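PDB 3OT1: 4-methyl-5(B-hydroxyethyl)-thiazole monophosphate biosynthesis enzyme from Vibrio cholerae O1 biovar El Tor, which is of unknown function but belongs to the DJ-1/PfpI family and may act in thiazole monophosphate biosynthesis. Local coordinates for residues L96-S101 / Q121-G126; A127-H132 / Q155-S160. One frame throughout, in Å; residues are numbered along the deposited sequence.

Interactions 1 and 2 follow one another along the chain: residue 126 ends one loop segment and residue 127 begins the next. Their centres lie about 12 Å apart. Interaction 1 ties the loop to helix 91-102, and interaction 2 lays its continuation against strand 157-160. Gln155 joins the two: its NE2 is 3.0 Å from Val125 O, probably a hydrogen bond, and its OE1 packs 3.3 Å from Phe124 CA. Phe124 of interaction 1 touches interaction 2. Its CE2 sits 3.8 Å from Leu157 CD1, and its O is 3.6 Å from Met129 CE. Interaction 1 is partly buried, its centre about 13 Å from that of the chain; interaction 2 is buried, about 9 Å from it.

Interaction 1 of 2, residues L96-S101 / Q121-G126; sequences LIDAFS and QQKFVG
Lys123 and Asp98 form the polar half of this contact. Lys123 NZ donates to Asp98 OD1 in a salt bridge of 2.7 Å. It meets the carboxylate on the syn side of OD1, 20° out of the plane, and the two side chains cross at about a right angle. The second carboxylate oxygen is served by a water, which donates to Asp98 OD2 and accepts from Lys123 NZ at 3.0 Å. The ammonium group thus has an acceptor in both the acid and the water. A bend at chi2 (-58°) turns CD of Lys123 toward Asp98, 3.5 Å from Asp98 OD1.

The rest of the contact is apolar. Ile97 CG2 touches Phe124 CE2 at 3.6 Å and also meets Lys123 CG. Ser101 CB reaches the same ring obliquely, 4.0 Å from Phe124 CE1. In fold terms, the contact joins helix 91-102 to the loop that follows helix 113-119 in the alpha/beta sandwich of the DJ-1/PfpI family. Strand 106-110 connects the two helices in sequence, and its Val107 also packs on Phe124. Phe118 of helix 113-119 stacks edge-to-face with Phe124 and touches Ile97.

Ser101 OG turns back to its own helix, placed between the backbone N and the carbonyl carbon (chi1 64°). Ile97 O, at 2.9 Å from Ser101 OG, and Asp98 O are both within reach of its one proton. Further along the loop, Gly126 O accepts from Arg143 NH2.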
ATOM      1  N   LEU A  96     -19.358  16.017   4.677  1.00  7.43           N
ATOM      2  CA  LEU A  96     -19.536  14.795   3.912  1.00  7.75           C
ATOM      3  C   LEU A  96     -19.761  13.618   4.837  1.00  6.28           C
ATOM      4  O   LEU A  96     -20.520  12.732   4.508  1.00  6.99           O
ATOM      5  CB  LEU A  96     -18.332  14.527   3.010  1.00  8.59           C
ATOM      6  CG  LEU A  96     -18.341  15.351   1.744  1.00  8.99           C
ATOM      7  CD1 LEU A  96     -16.976  15.321   1.111  1.00 12.47           C
ATOM      8  CD2 LEU A  96     -19.386  14.870   0.729  1.00 11.46           C
ATOM      9  N   ILE A  97     -19.070  13.575   5.975  1.00  6.34           N
ATOM     10  CA  ILE A  97     -19.334  12.491   6.923  1.00  6.84           C
ATOM     11  C   ILE A  97     -20.819  12.503   7.320  1.00  6.80           C
ATOM     12  O   ILE A  97     -21.478  11.462   7.320  1.00  7.75           O
ATOM     13  CB  ILE A  97     -18.438  12.574   8.163  1.00  6.58           C
ATOM     14  CG1 ILE A  97     -16.962  12.347   7.783  1.00  7.39           C
ATOM     15  CG2 ILE A  97     -18.911  11.597   9.238  1.00  8.40           C
ATOM     16  CD1 ILE A  97     -16.008  12.741   8.888  1.00  8.23           C
ATOM     17  N   ASP A  98     -21.339  13.680   7.646  1.00  6.95           N
ATOM     18  CA  ASP A  98     -22.748  13.820   7.999  1.00  7.36           C
ATOM     19  C   ASP A  98     -23.651  13.370   6.836  1.00  6.56           C
ATOM     20  O   ASP A  98     -24.619  12.654   7.032  1.00  7.59           O
ATOM     21  CB  ASP A  98     -23.082  15.267   8.323  1.00  8.20           C
ATOM     22  CG  ASP A  98     -22.338  15.835   9.529  1.00 11.29           C
ATOM     23  OD1 ASP A  98     -21.825  15.078  10.344  1.00 12.70           O
ATOM     24  OD2 ASP A  98     -22.278  17.088   9.620  1.00 12.88           O
ATOM     25  N   ALA A  99     -23.310  13.808   5.633  1.00  6.74           N
ATOM     26  CA  ALA A  99     -24.159  13.521   4.468  1.00  7.35           C
ATOM     27  C   ALA A  99     -24.209  12.029   4.171  1.00  7.48           C
ATOM     28  O   ALA A  99     -25.289  11.482   3.945  1.00  9.43           O
ATOM     29  CB  ALA A  99     -23.703  14.308   3.247  1.00  9.10           C
ATOM     30  N   PHE A 100     -23.065  11.352   4.142  1.00  6.31           N
ATOM     31  CA  PHE A 100     -23.028   9.922   3.876  1.00  6.56           C
ATOM     32  C   PHE A 100     -23.774   9.153   4.955  1.00  6.50           C
ATOM     33  O   PHE A 100     -24.572   8.274   4.668  1.00  7.06           O
ATOM     34  CB  PHE A 100     -21.587   9.400   3.783  1.00  6.38           C
ATOM     35  CG  PHE A 100     -20.974   9.536   2.413  1.00  6.29           C
ATOM     36  CD1 PHE A 100     -20.978   8.478   1.510  1.00  6.55           C
ATOM     37  CD2 PHE A 100     -20.346  10.692   2.034  1.00  6.26           C
ATOM     38  CE1 PHE A 100     -20.408   8.578   0.266  1.00  7.01           C
ATOM     39  CE2 PHE A 100     -19.729  10.808   0.787  1.00  7.12           C
ATOM     40  CZ  PHE A 100     -19.768   9.739  -0.099  1.00  6.86           C
ATOM     41  N   SER A 101     -23.506   9.467   6.211  1.00  5.98           N
ATOM     42  CA  SER A 101     -24.114   8.742   7.298  1.00  6.54           C
ATOM     43  C   SER A 101     -25.630   8.941   7.331  1.00  6.69           C
ATOM     44  O   SER A 101     -26.353   7.997   7.601  1.00  7.51           O
ATOM     45  CB  SER A 101     -23.459   9.044   8.647  1.00  7.51           C
ATOM     46  OG  SER A 101     -23.635  10.378   9.003  1.00  8.90           O
ATOM     47  N   GLN A 121     -14.615  15.477  16.627  1.00 11.81           N
ATOM     48  CA  GLN A 121     -15.648  16.299  15.993  1.00 12.37           C
ATOM     49  C   GLN A 121     -17.052  15.715  16.134  1.00 11.51           C
ATOM     50  O   GLN A 121     -17.961  16.086  15.392  1.00 12.99           O
ATOM     51  CB  GLN A 121     -15.281  16.557  14.531  1.00 13.03           C
ATOM     52  CG  GLN A 121     -14.026  17.399  14.339  1.00 15.69           C
ATOM     53  CD  GLN A 121     -14.185  18.812  14.881  1.00 17.62           C
ATOM     54  OE1 GLN A 121     -15.301  19.364  14.929  1.00 17.23           O
ATOM     55  NE2 GLN A 121     -13.083  19.399  15.298  1.00 21.56           N
ATOM     56  N   GLN A 122     -17.219  14.838  17.115  1.00 11.84           N
ATOM     57  CA  GLN A 122     -18.517  14.239  17.447  1.00 12.32           C
ATOM     58  C   GLN A 122     -19.177  13.601  16.244  1.00 11.68           C
ATOM     59  O   GLN A 122     -20.330  13.859  15.947  1.00 13.21           O
ATOM     60  CB  GLN A 122     -19.483  15.261  18.075  1.00 13.25           C
ATOM     61  CG  GLN A 122     -19.001  15.819  19.354  1.00 16.15           C
ATOM     62  CD  GLN A 122     -17.914  16.846  19.174  1.00 16.84           C
ATOM     63  OE1 GLN A 122     -17.979  17.711  18.283  1.00 18.23           O
ATOM     64  NE2 GLN A 122     -16.891  16.758  20.009  1.00 21.30           N
ATOM     65  N   LYS A 123     -18.431  12.760  15.550  1.00 10.16           N
ATOM     66  CA  LYS A 123     -19.003  11.917  14.514  1.00  9.05           C
ATOM     67  C   LYS A 123     -19.092  10.495  15.040  1.00  8.82           C
ATOM     68  O   LYS A 123     -18.202  10.048  15.748  1.00  9.86           O
ATOM     69  CB  LYS A 123     -18.181  11.943  13.227  1.00  8.97           C
ATOM     70  CG  LYS A 123     -17.879  13.338  12.688  1.00  9.82           C
ATOM     71  CD  LYS A 123     -19.095  14.169  12.405  1.00  8.65           C
ATOM     72  CE  LYS A 123     -18.704  15.475  11.802  1.00  9.08           C
ATOM     73  NZ  LYS A 123     -19.867  16.428  11.717  1.00 10.84           N
ATOM     74  N   PHE A 124     -20.166   9.791  14.684  1.00  8.38           N
ATOM     75  CA  PHE A 124     -20.392   8.408  15.116  1.00  8.73           C
ATOM     76  C   PHE A 124     -20.363   8.266  16.633  1.00  9.14           C
ATOM     77  O   PHE A 124     -19.860   7.284  17.184  1.00  9.98           O
ATOM     78  CB  PHE A 124     -19.438   7.439  14.397  1.00  8.88           C
ATOM     79  CG  PHE A 124     -19.583   7.515  12.928  1.00  7.69           C
ATOM     80  CD1 PHE A 124     -20.689   6.958  12.324  1.00  8.01           C
ATOM     81  CD2 PHE A 124     -18.680   8.221  12.150  1.00  8.08           C
ATOM     82  CE1 PHE A 124     -20.870   7.063  10.959  1.00  8.70           C
ATOM     83  CE2 PHE A 124     -18.851   8.328  10.803  1.00  8.21           C
ATOM     84  CZ  PHE A 124     -19.949   7.753  10.199  1.00  7.90           C
ATOM     85  N   VAL A 125     -20.959   9.245  17.301  1.00  9.79           N
ATOM     86  CA  VAL A 125     -21.126   9.181  18.737  1.00 11.25           C
ATOM     87  C   VAL A 125     -21.916   7.923  19.093  1.00 11.36           C
ATOM     88  O   VAL A 125     -22.929   7.601  18.463  1.00 11.71           O
ATOM     89  CB  VAL A 125     -21.845  10.432  19.281  1.00 12.43           C
ATOM     90  CG1 VAL A 125     -22.061  10.319  20.793  1.00 13.71           C
ATOM     91  CG2 VAL A 125     -21.039  11.670  18.985  1.00 13.61           C
ATOM     92  N   GLY A 126     -21.408   7.181  20.061  1.00 12.22           N
ATOM     93  CA  GLY A 126     -22.040   5.939  20.452  1.00 12.31           C
ATOM     94  C   GLY A 126     -21.626   4.704  19.669  1.00 11.61           C
ATOM     95  O   GLY A 126     -21.978   3.606  20.062  1.00 12.56           O
TER
HETATM   96  O   HOH W   1     -20.056  18.921  10.088  1.00 15.19           O

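Interaction 2 of 2, residues A127-H132 / Q155-S160; sequences ARMTCH and QHLLTS
Ala127 starts the contact by setting its CB 3.8 Å from Leu157 CD2. The amide end of Gln155 packs beside Ala127 CB, with NE2 3.9 Å away; that NE2 probably donates to Val125 O. At Arg128 the backbone does the work. A water lies 2.8 Å from Arg128 O and also bonds to Thr159 OG1. Met129, a selenomethionine, bends at chi3, which brings CE to Leu157 CD2 at 3.9 Å. Leu157 CD2 therefore meets both Ala127 and Met129. The CB of Met129 lies near Thr159 OG1.

Thr130 N then makes the one direct hydrogen bond of the contact. It donates to Thr159 OG1 at 2.9 Å, nearly straight at 168°. With chi1 at 55°, Thr159 OG1 is placed to be gripped by both this N-H and the water. The methyl CG2 of Thr130 presses on the Ser160 backbone, 3.5 Å from Ser160 CA, while its own OG1 bonds to Ser145 O. Cys131 ends the contact with its CA 3.8 Å from Ser160 O.

Residues 127-131 run nearly parallel to 155-160, 13° apart end to end. Strand 157-160 is hydrogen-bonded in the main sheet to strand 106-110 and lies next to 149-152. Segment 127-132 lies along the strand, and Leu157 and Thr159 direct their CB atoms at it. His156 and Leu157 together face Tyr152 in a G1 beta bulge, where strand 157-160 begins its antiparallel pairing with strand 149-152.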
ATOM      1  N   ALA A 127     -20.842   4.854  18.606  1.00 10.63           N
ATOM      2  CA  ALA A 127     -20.432   3.700  17.797  1.00 10.04           C
ATOM      3  C   ALA A 127     -19.231   2.996  18.391  1.00  9.11           C
ATOM      4  O   ALA A 127     -18.335   3.645  18.938  1.00 10.19           O
ATOM      5  CB  ALA A 127     -20.088   4.128  16.380  1.00  9.84           C
ATOM      6  N   ARG A 128     -19.201   1.679  18.266  1.00  9.61           N
ATOM      7  CA  ARG A 128     -17.978   0.919  18.492  1.00  9.19           C
ATOM      8  C   ARG A 128     -17.021   1.204  17.344  1.00  8.16           C
ATOM      9  O   ARG A 128     -17.437   1.227  16.175  1.00  8.54           O
ATOM     10  CB  ARG A 128     -18.262  -0.580  18.558  1.00 10.21           C
ATOM     11  CG  ARG A 128     -19.118  -0.996  19.721  1.00 14.49           C
ATOM     12  CD  ARG A 128     -19.019  -2.463  20.036  1.00 21.01           C
ATOM     13  NE  ARG A 128     -17.631  -2.896  20.244  1.00 25.58           N
ATOM     14  CZ  ARG A 128     -16.903  -2.708  21.354  1.00 28.12           C
ATOM     15  NH1 ARG A 128     -15.656  -3.179  21.399  1.00 29.12           N
ATOM     16  NH2 ARG A 128     -17.401  -2.076  22.420  1.00 29.40           N
HETATM   17  N   MSE A 129     -15.747   1.418  17.675  1.00  7.27           N
HETATM   18  CA  MSE A 129     -14.732   1.666  16.670  1.00  7.35           C
HETATM   19  C   MSE A 129     -13.368   1.327  17.182  1.00  6.87           C
HETATM   20  O   MSE A 129     -13.108   1.338  18.382  1.00  7.52           O
HETATM   21  CB  MSE A 129     -14.766   3.116  16.186  1.00  6.96           C
HETATM   22  CG  MSE A 129     -14.481   4.142  17.273  1.00  7.45           C
HETATM   23 SE   MSE A 129     -14.646   5.967  16.658  1.00 10.98          SE
HETATM   24  CE  MSE A 129     -16.548   6.078  16.488  1.00 10.44           C
ATOM     25  N   THR A 130     -12.488   1.062  16.217  1.00  6.54           N
ATOM     26  CA  THR A 130     -11.065   0.946  16.479  1.00  6.24           C
ATOM     27  C   THR A 130     -10.344   2.096  15.780  1.00  6.00           C
ATOM     28  O   THR A 130     -10.953   2.938  15.107  1.00  6.37           O
ATOM     29  CB  THR A 130     -10.498  -0.426  16.058  1.00  5.89           C
ATOM     30  OG1 THR A 130      -9.229  -0.625  16.668  1.00  6.62           O
ATOM     31  CG2 THR A 130     -10.350  -0.598  14.568  1.00  6.68           C
ATOM     32  N   CYS A 131      -9.037   2.162  16.000  1.00  6.07           N
ATOM     33  CA  CYS A 131      -8.171   3.180  15.406  1.00  6.35           C
ATOM     34  C   CYS A 131      -6.743   2.721  15.590  1.00  6.08           C
ATOM     35  O   CYS A 131      -6.503   1.629  16.098  1.00  6.91           O
ATOM     36  CB  CYS A 131      -8.401   4.553  16.057  1.00  6.41           C
ATOM     37  SG  CYS A 131      -8.013   4.686  17.797  1.00  8.07           S
ATOM     38  N   HIS A 132      -5.795   3.564  15.211  1.00  6.30           N
ATOM     39  CA  HIS A 132      -4.398   3.204  15.449  1.00  6.73           C
ATOM     40  C   HIS A 132      -4.146   3.037  16.943  1.00  8.02           C
ATOM     41  O   HIS A 132      -4.614   3.850  17.725  1.00  7.83           O
ATOM     42  CB  HIS A 132      -3.494   4.288  14.898  1.00  6.81           C
ATOM     43  CG  HIS A 132      -2.080   3.864  14.818  1.00  7.39           C
ATOM     44  ND1 HIS A 132      -1.248   3.834  15.913  1.00  9.11           N
ATOM     45  CD2 HIS A 132      -1.371   3.403  13.768  1.00 10.45           C
ATOM     46  CE1 HIS A 132      -0.076   3.366  15.524  1.00 10.25           C
ATOM     47  NE2 HIS A 132      -0.115   3.124  14.226  1.00 11.20           N
ATOM     48  N   GLN A 155     -24.570   2.019  12.793  1.00 10.42           N
ATOM     49  CA  GLN A 155     -24.269   3.301  12.178  1.00  9.72           C
ATOM     50  C   GLN A 155     -23.476   3.131  10.874  1.00  8.75           C
ATOM     51  O   GLN A 155     -22.844   4.070  10.399  1.00  8.75           O
ATOM     52  CB  GLN A 155     -23.525   4.216  13.157  1.00  9.52           C
ATOM     53  CG  GLN A 155     -24.383   4.638  14.344  1.00 10.79           C
ATOM     54  CD  GLN A 155     -23.667   5.632  15.223  1.00 12.19           C
ATOM     55  OE1 GLN A 155     -23.043   6.563  14.732  1.00 13.39           O
ATOM     56  NE2 GLN A 155     -23.772   5.454  16.535  1.00 14.06           N
ATOM     57  N   HIS A 156     -23.543   1.936  10.269  1.00  8.53           N
ATOM     58  CA  HIS A 156     -22.887   1.649   8.988  1.00  8.17           C
ATOM     59  C   HIS A 156     -21.445   2.143   8.996  1.00  7.12           C
ATOM     60  O   HIS A 156     -21.050   2.928   8.124  1.00  7.35           O
ATOM     61  CB  HIS A 156     -23.642   2.312   7.830  1.00  9.37           C
ATOM     62  CG  HIS A 156     -25.098   2.011   7.811  1.00 13.36           C
ATOM     63  ND1 HIS A 156     -26.053   2.922   8.207  1.00 15.77           N
ATOM     64  CD2 HIS A 156     -25.763   0.883   7.479  1.00 16.29           C
ATOM     65  CE1 HIS A 156     -27.251   2.369   8.099  1.00 16.89           C
ATOM     66  NE2 HIS A 156     -27.102   1.133   7.660  1.00 18.53           N
ATOM     67  N   LEU A 157     -20.674   1.722   9.998  1.00  6.43           N
ATOM     68  CA  LEU A 157     -19.331   2.259  10.219  1.00  6.33           C
ATOM     69  C   LEU A 157     -18.285   1.148  10.254  1.00  6.10           C
ATOM     70  O   LEU A 157     -18.384   0.192  11.016  1.00  8.85           O
ATOM     71  CB  LEU A 157     -19.283   3.024  11.554  1.00  7.17           C
ATOM     72  CG  LEU A 157     -17.918   3.609  11.898  1.00  7.44           C
ATOM     73  CD1 LEU A 157     -17.547   4.733  10.940  1.00  8.96           C
ATOM     74  CD2 LEU A 157     -17.860   4.062  13.359  1.00  9.79           C
ATOM     75  N   LEU A 158     -17.253   1.287   9.427  1.00  5.31           N
ATOM     76  CA  LEU A 158     -16.153   0.331   9.397  1.00  5.15           C
ATOM     77  C   LEU A 158     -14.882   1.067   9.799  1.00  4.69           C
ATOM     78  O   LEU A 158     -14.558   2.092   9.185  1.00  5.48           O
ATOM     79  CB  LEU A 158     -15.987  -0.228   7.988  1.00  5.17           C
ATOM     80  CG  LEU A 158     -14.912  -1.316   7.830  1.00  5.61           C
ATOM     81  CD1 LEU A 158     -15.347  -2.615   8.549  1.00  7.04           C
ATOM     82  CD2 LEU A 158     -14.626  -1.555   6.349  1.00  7.33           C
ATOM     83  N   THR A 159     -14.167   0.565  10.797  1.00  4.51           N
ATOM     84  CA  THR A 159     -12.911   1.164  11.161  1.00  4.91           C
ATOM     85  C   THR A 159     -11.795   0.126  11.235  1.00  4.74           C
ATOM     86  O   THR A 159     -12.030  -1.073  11.333  1.00  5.42           O
ATOM     87  CB  THR A 159     -13.015   1.946  12.492  1.00  5.19           C
ATOM     88  OG1 THR A 159     -13.515   1.086  13.517  1.00  6.06           O
ATOM     89  CG2 THR A 159     -13.867   3.179  12.325  1.00  5.91           C
ATOM     90  N   SER A 160     -10.558   0.618  11.153  1.00  5.10           N
ATOM     91  CA  SER A 160      -9.412  -0.265  11.181  1.00  5.04           C
ATOM     92  C   SER A 160      -8.191   0.498  11.698  1.00  5.09           C
ATOM     93  O   SER A 160      -8.249   1.693  11.919  1.00  5.48           O
ATOM     94  CB  SER A 160      -9.198  -0.872   9.801  1.00  4.97           C
ATOM     95  OG  SER A 160      -8.239  -1.905   9.753  1.00  5.57           O
TER
HETATM   96  O   HOH W   2     -16.287   0.799  13.615  1.00  6.73           O